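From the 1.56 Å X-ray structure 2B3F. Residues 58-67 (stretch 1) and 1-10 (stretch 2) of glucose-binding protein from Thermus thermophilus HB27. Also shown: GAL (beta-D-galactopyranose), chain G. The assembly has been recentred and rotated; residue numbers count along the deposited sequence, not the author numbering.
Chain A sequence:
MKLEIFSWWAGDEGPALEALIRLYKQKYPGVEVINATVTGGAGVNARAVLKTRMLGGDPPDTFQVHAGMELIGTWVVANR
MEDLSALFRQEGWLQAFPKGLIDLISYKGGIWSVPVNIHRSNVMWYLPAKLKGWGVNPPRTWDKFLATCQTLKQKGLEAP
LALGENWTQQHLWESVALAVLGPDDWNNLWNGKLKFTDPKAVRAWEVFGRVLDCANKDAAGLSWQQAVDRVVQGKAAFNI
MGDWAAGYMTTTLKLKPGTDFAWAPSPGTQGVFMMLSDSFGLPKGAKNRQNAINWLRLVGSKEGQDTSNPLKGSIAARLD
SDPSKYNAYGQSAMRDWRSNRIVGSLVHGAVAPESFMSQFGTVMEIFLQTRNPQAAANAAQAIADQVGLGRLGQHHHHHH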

# COMPACT_ATOMS: atom_id res chain seq x y z
N ASP A 58 12.84 21.99 -8.09
CA ASP A 58 13.94 21.35 -7.38
C ASP A 58 13.64 19.86 -7.18
O ASP A 58 13.53 19.38 -6.04
CB ASP A 58 14.18 22.06 -6.04
CG ASP A 58 15.42 21.56 -5.32
OD1 ASP A 58 16.34 21.00 -5.97
OD2 ASP A 58 15.47 21.71 -4.09
N PRO A 59 13.54 19.10 -8.28
CA PRO A 59 13.26 17.68 -8.15
C PRO A 59 14.38 16.89 -7.48
O PRO A 59 15.57 17.22 -7.67
CB PRO A 59 13.14 17.20 -9.61
CG PRO A 59 13.91 18.17 -10.38
CD PRO A 59 13.72 19.50 -9.69
N PRO A 60 14.03 15.84 -6.72
CA PRO A 60 15.06 14.94 -6.27
C PRO A 60 15.51 14.11 -7.47
O PRO A 60 14.91 14.20 -8.54
CB PRO A 60 14.33 14.08 -5.23
CG PRO A 60 12.94 14.05 -5.71
CD PRO A 60 12.68 15.39 -6.31
N ASP A 61 16.56 13.31 -7.32
CA ASP A 61 17.02 12.49 -8.45
C ASP A 61 16.02 11.39 -8.82
O ASP A 61 15.92 10.99 -9.97
CB ASP A 61 18.39 11.91 -8.15
CG ASP A 61 19.45 12.98 -8.11
OD1 ASP A 61 19.33 13.94 -8.90
OD2 ASP A 61 20.38 12.89 -7.27
N THR A 62 15.28 10.92 -7.82
CA THR A 62 14.26 9.91 -8.01
C THR A 62 13.38 9.94 -6.76
O THR A 62 13.84 10.35 -5.68
CB THR A 62 14.87 8.50 -8.22
OG1 THR A 62 13.85 7.56 -8.57
CG2 THR A 62 15.64 8.02 -6.97
N PHE A 63 12.12 9.54 -6.92
CA PHE A 63 11.21 9.52 -5.77
C PHE A 63 10.30 8.31 -5.78
O PHE A 63 9.86 7.80 -6.84
CB PHE A 63 10.41 10.82 -5.66
CG PHE A 63 9.53 11.11 -6.85
CD1 PHE A 63 8.27 10.54 -6.98
CD2 PHE A 63 9.95 12.03 -7.81
CE1 PHE A 63 7.45 10.84 -8.07
CE2 PHE A 63 9.14 12.34 -8.89
CZ PHE A 63 7.89 11.75 -9.03
N GLN A 64 10.04 7.81 -4.58
CA GLN A 64 9.09 6.74 -4.39
C GLN A 64 7.70 7.18 -4.86
O GLN A 64 7.21 8.26 -4.51
CB GLN A 64 9.03 6.37 -2.91
CG GLN A 64 8.10 5.24 -2.59
CD GLN A 64 7.93 5.01 -1.07
OE1 GLN A 64 8.63 5.63 -0.27
NE2 GLN A 64 7.02 4.13 -0.70
N VAL A 65 7.09 6.35 -5.69
CA VAL A 65 5.79 6.66 -6.25
C VAL A 65 5.03 5.38 -6.55
O VAL A 65 5.59 4.38 -6.99
CB VAL A 65 5.92 7.54 -7.51
CG1 VAL A 65 6.76 6.85 -8.58
CG2 VAL A 65 4.55 8.00 -8.04
N HIS A 66 3.74 5.42 -6.31
CA HIS A 66 2.91 4.28 -6.55
C HIS A 66 2.58 4.08 -8.02
O HIS A 66 2.15 5.00 -8.70
CB HIS A 66 1.60 4.38 -5.77
CG HIS A 66 1.76 4.17 -4.30
ND1 HIS A 66 1.26 5.05 -3.37
CD2 HIS A 66 2.36 3.18 -3.61
CE1 HIS A 66 1.54 4.61 -2.16
NE2 HIS A 66 2.20 3.47 -2.27
N ALA A 67 2.72 2.85 -8.47
CA ALA A 67 2.30 2.50 -9.83
C ALA A 67 0.79 2.68 -9.96
O ALA A 67 0.02 2.31 -9.05
CB ALA A 67 2.68 1.08 -10.15
C1 GAL G . 2.48 2.44 1.36
C2 GAL G . 3.82 2.10 0.68
C3 GAL G . 4.61 1.07 1.46
C4 GAL G . 4.75 1.47 2.93
C5 GAL G . 3.36 1.88 3.47
C6 GAL G . 3.35 2.34 4.93
O1 GAL G . 1.80 3.44 0.67
O2 GAL G . 3.56 1.67 -0.67
O3 GAL G . 5.90 0.90 0.89
O4 GAL G . 5.69 2.51 2.99
O5 GAL G . 2.77 2.90 2.68
O6 GAL G . 3.95 3.59 5.07
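Stretch 2 (1-10) MKLEIFSWWA

Stretch 2 lies beside stretch 1 as a parallel β-strand. Residues 2-7 are extended, and their axis makes an angle of 25° with that of the strand beginning at Thr-62, both running N to C in the same sense; the axes come within 4.6 Å. Two parallel bridges fix the register: Thr-62 with Ile-5, whose CA atoms are 5.4 Å apart, and Phe-63 with Phe-6, whose CA atoms are 4.4 Å apart. The two stretches together bury 652 Å² against each other.

Met-1 is exposed and takes no part in the contact, and Lys-2 adds little, since the end of its side chain leads away. Contact begins in earnest at Leu-3, where CD1 lies 3.7 Å from CB of Asp-61. The next residue brings the first hydrogen bond: Glu-4 N donates to Asp-61 OD2 at 2.8 Å with an N-H...O angle of 160°. Here a carboxylate, rather than a backbone carbonyl, receives the strand amide just before the neighbouring strand starts. A weak bond returns from Asp-61 N to Glu-4 O, 3.2 Å long but bent to 127°. The Glu-4 side chain, with chi1 and chi2 both t, extends past Pro-60, its OE1 3.8 Å from Pro-60 CB.

Ile-5 and Thr-62 direct their side chains to the same face of the sheet, where Ile-5 CG1 and Thr-62 CG2 meet at 4.2 Å, an ordinary van der Waals contact. Phe-6 carries the central pairing. Its N donates to Thr-62 O (3.0 Å, 156°), and its O accepts from Gln-64 N (2.8 Å, 163°). Phe-6 thus bonds to the residues before and after its bridge partner Phe-63, the pattern expected of parallel strands. A CA-H...O contact from Phe-63 CA to Phe-6 O, 3.3 Å, supplements it. On the face shared by these two phenylalanines, the CB atoms of Phe-6 and Phe-63 are 3.8 Å apart, while Phe-6 CB also meets Pro-60 CG at 3.7 Å; the ends of both phenylalanine side chains lead away from the opposing stretch.

Beyond Phe-6, the side chain of Gln-64 takes over. Extended with chi1 and chi2 both t, it passes Ser-7, whose CB is 3.2 Å from Gln-64 OE1, and that same OE1 accepts from Trp-8 N at 2.9 Å and a nearly linear 171°. Gln-64 CG lies 4.2 Å from the centroid of the six-membered ring of Trp-8, 23° off its normal, a CH-pi contact over the face. The edge of Trp-8 points toward the face of His-66 in an offset edge-to-face pair, with centroids 5.3 Å apart and planes at 71°.

Trp-9 N turns back to Ser-7 OG (3.1 Å), and Gln-64 CD lies over one face of the Trp-9 ring. Both stretches then converge on galactose, as suits a sugar-binding protein: Trp-9 NE1 donates to GAL O3 at 3.0 Å, Trp-8 NE1 to GAL O5 at 3.3 Å, and His-66 NE2 to GAL O2 at 2.8 Å. Ala-10 makes no contact with stretch 1.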

# COMPACT_ATOMS: atom_id res chain seq x y z
N MET A 1 30.02 13.47 -6.88
CA MET A 1 29.10 12.36 -7.25
C MET A 1 28.07 12.17 -6.15
O MET A 1 28.41 11.84 -5.01
CB MET A 1 29.88 11.07 -7.46
CG MET A 1 30.60 11.01 -8.78
SD MET A 1 29.65 10.12 -10.02
CE MET A 1 28.69 11.46 -10.66
N LYS A 2 26.81 12.42 -6.51
CA LYS A 2 25.71 12.35 -5.56
C LYS A 2 24.50 11.65 -6.16
O LYS A 2 24.34 11.54 -7.38
CB LYS A 2 25.32 13.75 -5.11
CG LYS A 2 26.43 14.47 -4.37
CD LYS A 2 26.04 15.86 -3.98
CE LYS A 2 27.20 16.58 -3.29
NZ LYS A 2 28.15 17.16 -4.31
N LEU A 3 23.64 11.16 -5.26
CA LEU A 3 22.34 10.61 -5.63
C LEU A 3 21.38 10.87 -4.48
O LEU A 3 21.63 10.43 -3.37
CB LEU A 3 22.42 9.12 -5.90
CG LEU A 3 21.05 8.46 -6.12
CD1 LEU A 3 20.43 8.86 -7.46
CD2 LEU A 3 21.18 6.95 -6.00
N GLU A 4 20.30 11.58 -4.78
CA GLU A 4 19.30 11.94 -3.77
C GLU A 4 18.04 11.11 -4.03
O GLU A 4 17.36 11.30 -5.03
CB GLU A 4 18.98 13.42 -3.83
CG GLU A 4 18.00 13.84 -2.75
CD GLU A 4 17.60 15.28 -2.84
OE1 GLU A 4 17.51 15.81 -3.97
OE2 GLU A 4 17.34 15.88 -1.78
N ILE A 5 17.74 10.22 -3.09
CA ILE A 5 16.61 9.29 -3.18
C ILE A 5 15.54 9.77 -2.21
O ILE A 5 15.80 9.84 -1.02
CB ILE A 5 17.01 7.88 -2.76
CG1 ILE A 5 18.13 7.31 -3.65
CG2 ILE A 5 15.80 6.95 -2.82
CD1 ILE A 5 18.78 6.10 -3.08
N PHE A 6 14.36 10.05 -2.75
CA PHE A 6 13.25 10.60 -1.99
C PHE A 6 12.22 9.49 -1.74
O PHE A 6 11.83 8.77 -2.65
CB PHE A 6 12.66 11.77 -2.77
CG PHE A 6 11.59 12.57 -2.05
CD1 PHE A 6 11.88 13.83 -1.53
CD2 PHE A 6 10.29 12.09 -1.95
CE1 PHE A 6 10.89 14.59 -0.88
CE2 PHE A 6 9.30 12.86 -1.31
CZ PHE A 6 9.62 14.10 -0.79
N SER A 7 11.80 9.31 -0.49
CA SER A 7 10.86 8.25 -0.14
C SER A 7 10.23 8.57 1.22
O SER A 7 10.58 9.58 1.86
CB SER A 7 11.56 6.88 -0.05
OG SER A 7 12.27 6.70 1.18
N TRP A 8 9.33 7.70 1.65
CA TRP A 8 8.82 7.78 3.02
C TRP A 8 9.24 6.60 3.88
O TRP A 8 8.60 6.28 4.91
CB TRP A 8 7.31 8.02 3.04
CG TRP A 8 6.39 7.02 2.47
CD1 TRP A 8 5.78 5.99 3.12
CD2 TRP A 8 5.85 7.04 1.15
NE1 TRP A 8 4.90 5.33 2.27
CE2 TRP A 8 4.92 5.97 1.06
CE3 TRP A 8 6.06 7.85 0.02
CZ2 TRP A 8 4.22 5.69 -0.12
CZ3 TRP A 8 5.37 7.57 -1.13
CH2 TRP A 8 4.46 6.51 -1.19
N TRP A 9 10.36 5.97 3.50
CA TRP A 9 10.79 4.81 4.22
C TRP A 9 11.73 5.17 5.39
O TRP A 9 12.88 4.78 5.46
CB TRP A 9 11.41 3.81 3.23
CG TRP A 9 10.39 3.18 2.35
CD1 TRP A 9 9.08 2.88 2.64
CD2 TRP A 9 10.60 2.76 1.00
NE1 TRP A 9 8.47 2.30 1.55
CE2 TRP A 9 9.39 2.21 0.53
CE3 TRP A 9 11.70 2.80 0.14
CZ2 TRP A 9 9.25 1.69 -0.75
CZ3 TRP A 9 11.56 2.31 -1.15
CH2 TRP A 9 10.36 1.74 -1.57
N ALA A 10 11.17 5.93 6.32
CA ALA A 10 11.89 6.40 7.49
C ALA A 10 11.76 5.40 8.63
O ALA A 10 10.85 4.56 8.67
CB ALA A 10 11.32 7.73 7.91